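Local structure of CRISPR-associated protein Cas6 C-terminal domain-containing protein (Thermus thermophilus HB8, 4C8Y) at residues V6-V11 with A105-Y110; E17-P22 with L50-R55; E149-R154 with F223-G228. The protein binds CRISPR repeat RNA and probably cleaves the precursor transcript within its repeats. One frame throughout, in Å; residues are numbered along the deposited sequence.

Contacts 1 and 2 belong to the same antiparallel sheet in the N-terminal half of the chain: contact 1 joins the adjacent strands 6-15 and 91-109 within it, and contact 2 covers part of strand 48-55 at its border. Their centres lie about 20 Å apart, and both segments of contact 2 fall in sequence between the two of contact 1. Contact 3 follows later, where helix 144-158 meets the end of helix 209-225 beside the RNA. Its centre is about 14 Å from that of contact 1 and about 21 Å from that of contact 2. Tyr224 packs against Leu7 and Ser108, so the helix end that enters contact 3 also packs on the sheet of contact 1.

Contact 1. Residues V6-V11 with A105-Y110; sequences VLAALV and AGVSTY
Leu7 pairs with Ser108 and Ala9 with Gly106 as the hydrogen-bonded pairs of two antiparallel strands at the heart of a ferredoxin-like sheet, the fold that Cas6 proteins share with other RAMP proteins. Four backbone bonds tie the strands, among them Leu7 N to Ser108 O at 2.8 Å and Gly106 N to Ala9 O at 2.9 Å. Ala8 with Val107, between these pairs, and Val6 with Thr109, beyond Leu7, are non-hydrogen-bonded. The side chains therefore alternate. Leu7, Ala9 and Ser108 look to the face covered by Tyr224 of helix 209-225, where Gly106 adds no bulk, whereas Val6, Ala8, Val107 and Thr109 occupy the other face.

On that second face the contact is small: Ala8 CB meets Val107 CG1 at 3.8 Å. This branch of Val107 lies beside its own backbone N (chi1 -72°), which swings it across toward the alanine. Beyond Gly106, Val11 reaches Ala105 with one branch: Val11 CG2 comes to 3.6 Å from Ala105 CB. Val11 also packs against Trp60 and Arg62 of strand 58-65, the next strand of the sheet.

The opposite end is closed by an aromatic ring. Tyr110, next after Thr109, folds its side chain back beside Leu7, the two crossing at about a right angle. Leu155 and Phe158 of helix 144-158 also pack on this tyrosine, while its OH is hydrogen-bonded to Leu66 O, which fixes the far end of the ring. Leu7 bends at chi2 (86°) and offers its CD1 methyl to the ring as a CH-pi contact: Leu7 CD1 stands 3.4 Å from the Tyr110 centroid, over the face and displaced toward one side, where Leu7 CD1 is 3.3 Å from Tyr110 CD2.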
# COMPACT_ATOMS: atom_id res chain seq x y z
N VAL A 6 7.46 31.36 8.92
CA VAL A 6 6.18 30.87 9.45
C VAL A 6 5.52 29.83 8.55
O VAL A 6 5.58 29.92 7.33
CB VAL A 6 5.18 32.02 9.69
CG1 VAL A 6 4.76 32.68 8.38
CG2 VAL A 6 3.95 31.52 10.45
N LEU A 7 4.89 28.85 9.19
CA LEU A 7 4.00 27.90 8.55
C LEU A 7 2.69 28.04 9.24
O LEU A 7 2.67 28.11 10.47
CB LEU A 7 4.46 26.47 8.77
CG LEU A 7 5.54 26.00 7.82
CD1 LEU A 7 6.86 26.43 8.39
CD2 LEU A 7 5.48 24.49 7.60
N ALA A 8 1.61 28.06 8.48
CA ALA A 8 0.30 28.20 9.10
C ALA A 8 -0.76 27.35 8.44
O ALA A 8 -0.79 27.23 7.23
CB ALA A 8 -0.13 29.66 9.11
N ALA A 9 -1.60 26.73 9.26
CA ALA A 9 -2.78 26.02 8.78
C ALA A 9 -3.94 26.56 9.58
O ALA A 9 -4.02 26.38 10.80
CB ALA A 9 -2.63 24.52 8.99
N LEU A 10 -4.84 27.25 8.87
CA LEU A 10 -5.99 27.88 9.50
C LEU A 10 -7.24 27.12 9.12
O LEU A 10 -7.45 26.78 7.96
CB LEU A 10 -6.13 29.33 9.06
CG LEU A 10 -4.92 30.23 9.31
CD1 LEU A 10 -5.25 31.67 8.96
CD2 LEU A 10 -4.44 30.13 10.76
N VAL A 11 -8.08 26.87 10.12
CA VAL A 11 -9.30 26.10 9.93
C VAL A 11 -10.51 27.02 9.97
O VAL A 11 -10.69 27.80 10.90
CB VAL A 11 -9.42 25.00 11.01
CG1 VAL A 11 -10.79 24.32 10.97
CG2 VAL A 11 -8.31 23.98 10.85
N ALA A 105 -5.69 22.74 12.91
CA ALA A 105 -5.20 24.11 12.90
C ALA A 105 -3.85 24.16 13.59
O ALA A 105 -3.61 23.44 14.56
CB ALA A 105 -6.19 25.03 13.60
N GLY A 106 -2.96 25.02 13.10
CA GLY A 106 -1.67 25.17 13.76
C GLY A 106 -0.76 26.17 13.10
O GLY A 106 -0.92 26.48 11.93
N VAL A 107 0.19 26.69 13.87
CA VAL A 107 1.25 27.53 13.32
C VAL A 107 2.59 27.04 13.83
O VAL A 107 2.68 26.50 14.93
CB VAL A 107 1.08 29.01 13.69
CG1 VAL A 107 -0.08 29.61 12.93
CG2 VAL A 107 0.91 29.18 15.20
N SER A 108 3.62 27.23 13.02
CA SER A 108 4.96 26.86 13.42
C SER A 108 5.95 27.65 12.58
O SER A 108 5.57 28.61 11.91
CB SER A 108 5.18 25.35 13.22
OG SER A 108 6.35 24.90 13.89
N THR A 109 7.21 27.25 12.63
CA THR A 109 8.21 27.79 11.73
C THR A 109 9.05 26.65 11.16
O THR A 109 9.01 25.54 11.68
CB THR A 109 9.16 28.78 12.43
OG1 THR A 109 10.06 28.04 13.26
CG2 THR A 109 8.39 29.77 13.28
N TYR A 110 9.80 26.93 10.10
CA TYR A 110 10.62 25.91 9.46
C TYR A 110 11.72 25.36 10.37
O TYR A 110 11.92 24.15 10.42
CB TYR A 110 11.19 26.43 8.13
CG TYR A 110 10.19 26.35 6.99
CD1 TYR A 110 9.97 25.15 6.33
CD2 TYR A 110 9.47 27.46 6.58
CE1 TYR A 110 9.06 25.06 5.30
CE2 TYR A 110 8.55 27.38 5.55
CZ TYR A 110 8.35 26.17 4.91
OH TYR A 110 7.44 26.08 3.88

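Contact 2. Residues E17-P22 with L50-R55; sequences EGLPEP and LGFGGR
Phe52 is the residue on which the loop 17-22 settles, and both prolines of that loop touch it. The loop runs roughly antiparallel to strand 48-55 of the ferredoxin-like sheet, yet no hydrogen bond joins the two segments, and side-chain packing makes the contact. At its tight centre the Pro20 ring lies against the base of the phenylalanine, with Pro20 CG 3.8 Å from Phe52 CB, and the two side chains slide past each other in opposite directions. The carbonyl of the same proline is set over one face of the aromatic ring, displaced toward its rim, so that Pro20 O is 3.7 Å from Phe52 CE1. Farther out, Pro22 reaches the far end of the ring at a slant, its CG 3.9 Å from Phe52 CE2. The CB of Phe52 already points to the loop, and with CG between the backbone N and the carbonyl carbon (chi1 64°) the ring leans so as to face Pro20 O and reach Pro22.

Toward Arg55 the packing thins out. At the edge of the aromatic ring, Leu19 CD2 comes only to 4.3 Å from Phe52 CD1; the same methyl is nearer the backbone, Leu19 CD2 standing 3.7 Å from Gly54 O. Gly54 and Arg55 are exposed; Arg55 is poorly ordered, and its CB points away from the loop.

Glu21 occupies the N-cap position of helix 22-36, so the prolines bracket the turn into that helix, whose Leu25 adds a further side chain against Phe52. Strand 48-55 is the outermost strand within this chain on its side of the sheet; Gly51 and Gly53 form backbone hydrogen bonds with Arg62 and Trp60 of strand 58-65.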
# COMPACT_ATOMS: atom_id res chain seq x y z
N GLU A 17 -25.19 22.88 5.75
CA GLU A 17 -25.31 21.44 5.57
C GLU A 17 -24.32 20.92 4.54
O GLU A 17 -23.83 21.66 3.69
CB GLU A 17 -26.74 21.06 5.17
CG GLU A 17 -27.19 21.63 3.83
CD GLU A 17 -28.70 21.67 3.70
OE1 GLU A 17 -29.39 20.98 4.47
OE2 GLU A 17 -29.20 22.40 2.81
N GLY A 18 -24.03 19.62 4.62
CA GLY A 18 -23.09 18.99 3.72
C GLY A 18 -21.67 19.38 4.06
O GLY A 18 -21.41 19.97 5.11
N LEU A 19 -20.75 19.05 3.16
CA LEU A 19 -19.34 19.37 3.34
C LEU A 19 -18.86 20.22 2.18
O LEU A 19 -19.50 20.25 1.13
CB LEU A 19 -18.51 18.09 3.40
CG LEU A 19 -18.22 17.50 4.78
CD1 LEU A 19 -19.50 17.06 5.48
CD2 LEU A 19 -17.25 16.35 4.64
N PRO A 20 -17.73 20.91 2.37
CA PRO A 20 -17.13 21.61 1.23
C PRO A 20 -16.83 20.64 0.10
O PRO A 20 -16.53 19.47 0.36
CB PRO A 20 -15.82 22.17 1.81
CG PRO A 20 -16.06 22.24 3.28
CD PRO A 20 -16.96 21.10 3.61
N GLU A 21 -16.93 21.11 -1.13
CA GLU A 21 -16.57 20.32 -2.28
C GLU A 21 -15.19 20.77 -2.76
O GLU A 21 -14.93 21.98 -2.81
CB GLU A 21 -17.60 20.49 -3.39
CG GLU A 21 -18.99 20.06 -2.96
CD GLU A 21 -20.07 20.46 -3.94
OE1 GLU A 21 -19.77 21.25 -4.86
OE2 GLU A 21 -21.22 20.00 -3.78
N PRO A 22 -14.30 19.82 -3.09
CA PRO A 22 -12.93 20.12 -3.51
C PRO A 22 -12.83 21.29 -4.50
O PRO A 22 -12.12 22.27 -4.23
CB PRO A 22 -12.49 18.81 -4.18
CG PRO A 22 -13.24 17.76 -3.44
CD PRO A 22 -14.57 18.37 -3.10
N LEU A 50 -4.96 22.84 0.62
CA LEU A 50 -6.32 22.99 1.14
C LEU A 50 -6.80 21.68 1.70
O LEU A 50 -6.32 20.62 1.33
CB LEU A 50 -7.26 23.48 0.04
CG LEU A 50 -6.84 24.79 -0.64
CD1 LEU A 50 -7.87 25.21 -1.66
CD2 LEU A 50 -6.62 25.90 0.38
N GLY A 51 -7.74 21.77 2.63
CA GLY A 51 -8.38 20.57 3.14
C GLY A 51 -9.77 20.84 3.64
O GLY A 51 -10.21 21.99 3.72
N PHE A 52 -10.47 19.77 3.98
CA PHE A 52 -11.79 19.88 4.56
C PHE A 52 -12.15 18.59 5.25
O PHE A 52 -11.61 17.52 4.94
CB PHE A 52 -12.83 20.22 3.48
CG PHE A 52 -13.00 19.14 2.45
CD1 PHE A 52 -13.88 18.09 2.65
CD2 PHE A 52 -12.28 19.18 1.27
CE1 PHE A 52 -14.03 17.10 1.70
CE2 PHE A 52 -12.43 18.20 0.31
CZ PHE A 52 -13.31 17.16 0.53
N GLY A 53 -13.07 18.67 6.21
CA GLY A 53 -13.49 17.48 6.91
C GLY A 53 -14.67 17.72 7.83
O GLY A 53 -15.36 18.74 7.74
N GLY A 54 -14.88 16.76 8.73
CA GLY A 54 -15.90 16.85 9.74
C GLY A 54 -17.13 16.04 9.39
O GLY A 54 -17.28 15.57 8.26
N ARG A 55 -18.01 15.87 10.38
CA ARG A 55 -19.27 15.18 10.16
C ARG A 55 -20.32 16.20 9.74
O ARG A 55 -20.06 17.40 9.73
CB ARG A 55 -19.72 14.45 11.43
CG ARG A 55 -19.81 15.33 12.68
CD ARG A 55 -20.31 14.56 13.90
NE ARG A 55 -19.37 13.53 14.35
CZ ARG A 55 -18.36 13.75 15.19
NH1 ARG A 55 -18.13 14.96 15.67
NH2 ARG A 55 -17.57 12.74 15.54

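Contact 3. Residues E149-R154 with F223-G228; sequences ESLLRR and FYSGVG. With nucleotides of chain C.
Ser150 swings its OG to the side opposite its backbone N (chi1 171°), where the oxygen accepts the amide of Gly228 at 2.9 Å, with a fairly straight N-H...O angle of 160°. Arg154 bends at chi3 (91°) to bring NH1 beside Ser225 O at the end of helix 209-225; that bond is weak in angle, and NH2 finds its stronger partner in Asn46 O. Between them Leu151 CD2 packs on Val227 CG2 at 3.9 Å.

The glycine-rich loop held here is characteristic of the Cas6 family: positive phi at Gly226 turns the chain out of helix 209-225, and Gly228, also with positive phi, brings its CA to the phosphate of G12 of chain C. A water held by Ser150 OG and Arg153 NH2 probably also reaches OP1 of that nucleotide, while Arg153 NH1 donates to its O5' at 3.1 Å. The same NH1 forms a salt bridge with Glu149 OE1, which should steady the guanidinium next to the RNA backbone.

Helix 144-158 thus presents one side to the RNA and another to helix 209-225, where Leu151 also meets Leu218 and Ala222; Val227 continues the packing onto strand 129-134 through Thr130 and Phe132.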
# COMPACT_ATOMS: atom_id res chain seq x y z
N GLU A 149 9.74 11.78 -0.77
CA GLU A 149 10.17 12.69 -1.83
C GLU A 149 9.18 13.84 -1.92
O GLU A 149 9.58 15.01 -2.03
CB GLU A 149 10.28 11.97 -3.18
CG GLU A 149 10.88 12.81 -4.31
CD GLU A 149 9.84 13.61 -5.10
OE1 GLU A 149 8.63 13.44 -4.87
OE2 GLU A 149 10.26 14.42 -5.96
N SER A 150 7.89 13.51 -1.89
CA SER A 150 6.85 14.53 -1.92
C SER A 150 7.06 15.55 -0.80
O SER A 150 7.06 16.76 -1.04
CB SER A 150 5.46 13.90 -1.81
OG SER A 150 4.46 14.88 -1.63
N LEU A 151 7.24 15.07 0.43
CA LEU A 151 7.47 15.98 1.55
C LEU A 151 8.78 16.78 1.44
O LEU A 151 8.79 18.02 1.58
CB LEU A 151 7.45 15.21 2.87
CG LEU A 151 6.06 14.64 3.21
CD1 LEU A 151 6.15 13.60 4.31
CD2 LEU A 151 5.12 15.77 3.60
N LEU A 152 9.87 16.07 1.18
CA LEU A 152 11.19 16.69 1.14
C LEU A 152 11.27 17.80 0.09
O LEU A 152 11.72 18.93 0.37
CB LEU A 152 12.25 15.61 0.86
CG LEU A 152 13.69 16.10 0.89
CD1 LEU A 152 14.03 16.65 2.29
CD2 LEU A 152 14.67 15.03 0.47
N ARG A 153 10.81 17.47 -1.12
CA ARG A 153 10.83 18.41 -2.24
C ARG A 153 10.26 19.77 -1.84
O ARG A 153 10.87 20.82 -2.06
CB ARG A 153 10.02 17.81 -3.39
CG ARG A 153 10.11 18.55 -4.71
CD ARG A 153 9.10 17.98 -5.70
NE ARG A 153 7.73 18.20 -5.23
CZ ARG A 153 6.75 17.30 -5.29
NH1 ARG A 153 6.95 16.08 -5.79
NH2 ARG A 153 5.54 17.61 -4.83
N ARG A 154 9.08 19.74 -1.24
CA ARG A 154 8.40 20.97 -0.86
C ARG A 154 9.05 21.65 0.34
O ARG A 154 9.18 22.88 0.37
CB ARG A 154 6.92 20.69 -0.60
CG ARG A 154 6.21 20.17 -1.84
CD ARG A 154 4.78 19.80 -1.55
NE ARG A 154 3.87 20.92 -1.78
CZ ARG A 154 2.62 20.97 -1.34
NH1 ARG A 154 2.11 19.96 -0.65
NH2 ARG A 154 1.87 22.04 -1.60
N PHE A 223 1.90 17.85 8.15
CA PHE A 223 0.71 18.48 8.73
C PHE A 223 0.30 19.71 7.92
O PHE A 223 -0.89 19.98 7.74
CB PHE A 223 0.98 18.88 10.18
CG PHE A 223 -0.18 19.56 10.85
CD1 PHE A 223 -1.22 18.82 11.37
CD2 PHE A 223 -0.21 20.94 10.98
CE1 PHE A 223 -2.29 19.44 12.00
CE2 PHE A 223 -1.27 21.57 11.60
CZ PHE A 223 -2.31 20.82 12.12
N TYR A 224 1.29 20.43 7.41
CA TYR A 224 1.05 21.66 6.66
C TYR A 224 0.96 21.41 5.16
O TYR A 224 0.06 21.93 4.49
CB TYR A 224 2.15 22.68 6.96
CG TYR A 224 2.14 23.11 8.40
CD1 TYR A 224 1.28 24.10 8.85
CD2 TYR A 224 2.98 22.50 9.33
CE1 TYR A 224 1.25 24.48 10.17
CE2 TYR A 224 2.96 22.88 10.66
CZ TYR A 224 2.09 23.87 11.08
OH TYR A 224 2.06 24.25 12.40
N SER A 225 1.89 20.63 4.63
CA SER A 225 1.98 20.48 3.17
C SER A 225 1.01 19.46 2.58
O SER A 225 0.60 19.58 1.42
CB SER A 225 3.40 20.08 2.77
OG SER A 225 3.71 18.79 3.25
N GLY A 226 0.63 18.46 3.37
CA GLY A 226 -0.07 17.31 2.82
C GLY A 226 0.92 16.44 2.06
O GLY A 226 2.12 16.74 2.03
N VAL A 227 0.43 15.38 1.43
CA VAL A 227 1.29 14.44 0.72
C VAL A 227 0.74 14.14 -0.66
O VAL A 227 -0.45 13.86 -0.82
CB VAL A 227 1.43 13.12 1.51
CG1 VAL A 227 2.23 12.08 0.72
CG2 VAL A 227 2.08 13.38 2.87
N GLY A 228 1.61 14.20 -1.66
CA GLY A 228 1.28 13.72 -2.99
C GLY A 228 0.63 14.76 -3.88
O GLY A 228 0.84 15.97 -3.73
P G C 12 4.18 13.38 -6.61
OP1 G C 12 4.13 13.44 -5.13
OP2 G C 12 3.03 12.82 -7.37
O5' G C 12 4.43 14.87 -7.14
C5' G C 12 3.35 15.73 -7.44
C4' G C 12 3.82 17.04 -8.01
O4' G C 12 4.57 16.81 -9.23
C3' G C 12 2.73 18.00 -8.43
O3' G C 12 2.18 18.72 -7.33
C2' G C 12 3.44 18.88 -9.45
O2' G C 12 4.27 19.84 -8.81
C1' G C 12 4.32 17.85 -10.15
N9 G C 12 3.67 17.27 -11.34
C8 G C 12 3.33 15.94 -11.43
N7 G C 12 2.78 15.61 -12.55
C5 G C 12 2.74 16.80 -13.26
C6 G C 12 2.24 17.03 -14.56
O6 G C 12 1.71 16.25 -15.36
N1 G C 12 2.38 18.34 -14.91
C2 G C 12 2.93 19.34 -14.17
N2 G C 12 2.86 20.45 -14.92
N3 G C 12 3.42 19.16 -12.94
C4 G C 12 3.29 17.86 -12.54
P G C 11 8.32 8.08 -9.12
OP1 G C 11 8.10 6.84 -8.34
OP2 G C 11 7.81 8.15 -10.52
O5' G C 11 7.75 9.31 -8.28
C5' G C 11 6.74 10.17 -8.79
C4' G C 11 7.12 11.62 -8.59
O4' G C 11 7.78 12.12 -9.78
C3' G C 11 5.96 12.58 -8.38
O3' G C 11 5.52 12.60 -7.03
C2' G C 11 6.53 13.91 -8.86
O2' G C 11 7.34 14.52 -7.86
C1' G C 11 7.42 13.46 -10.02
N9 G C 11 6.74 13.53 -11.32
C8 G C 11 6.17 12.44 -11.93
N7 G C 11 5.63 12.70 -13.08
C5 G C 11 5.85 14.05 -13.25
C6 G C 11 5.47 14.87 -14.34
O6 G C 11 4.86 14.61 -15.39
N1 G C 11 5.89 16.17 -14.14
C2 G C 11 6.56 16.65 -13.07
N2 G C 11 6.75 17.96 -13.30
N3 G C 11 6.94 15.91 -12.02
C4 G C 11 6.55 14.61 -12.18
O HOH W 1 4.07 15.70 -3.94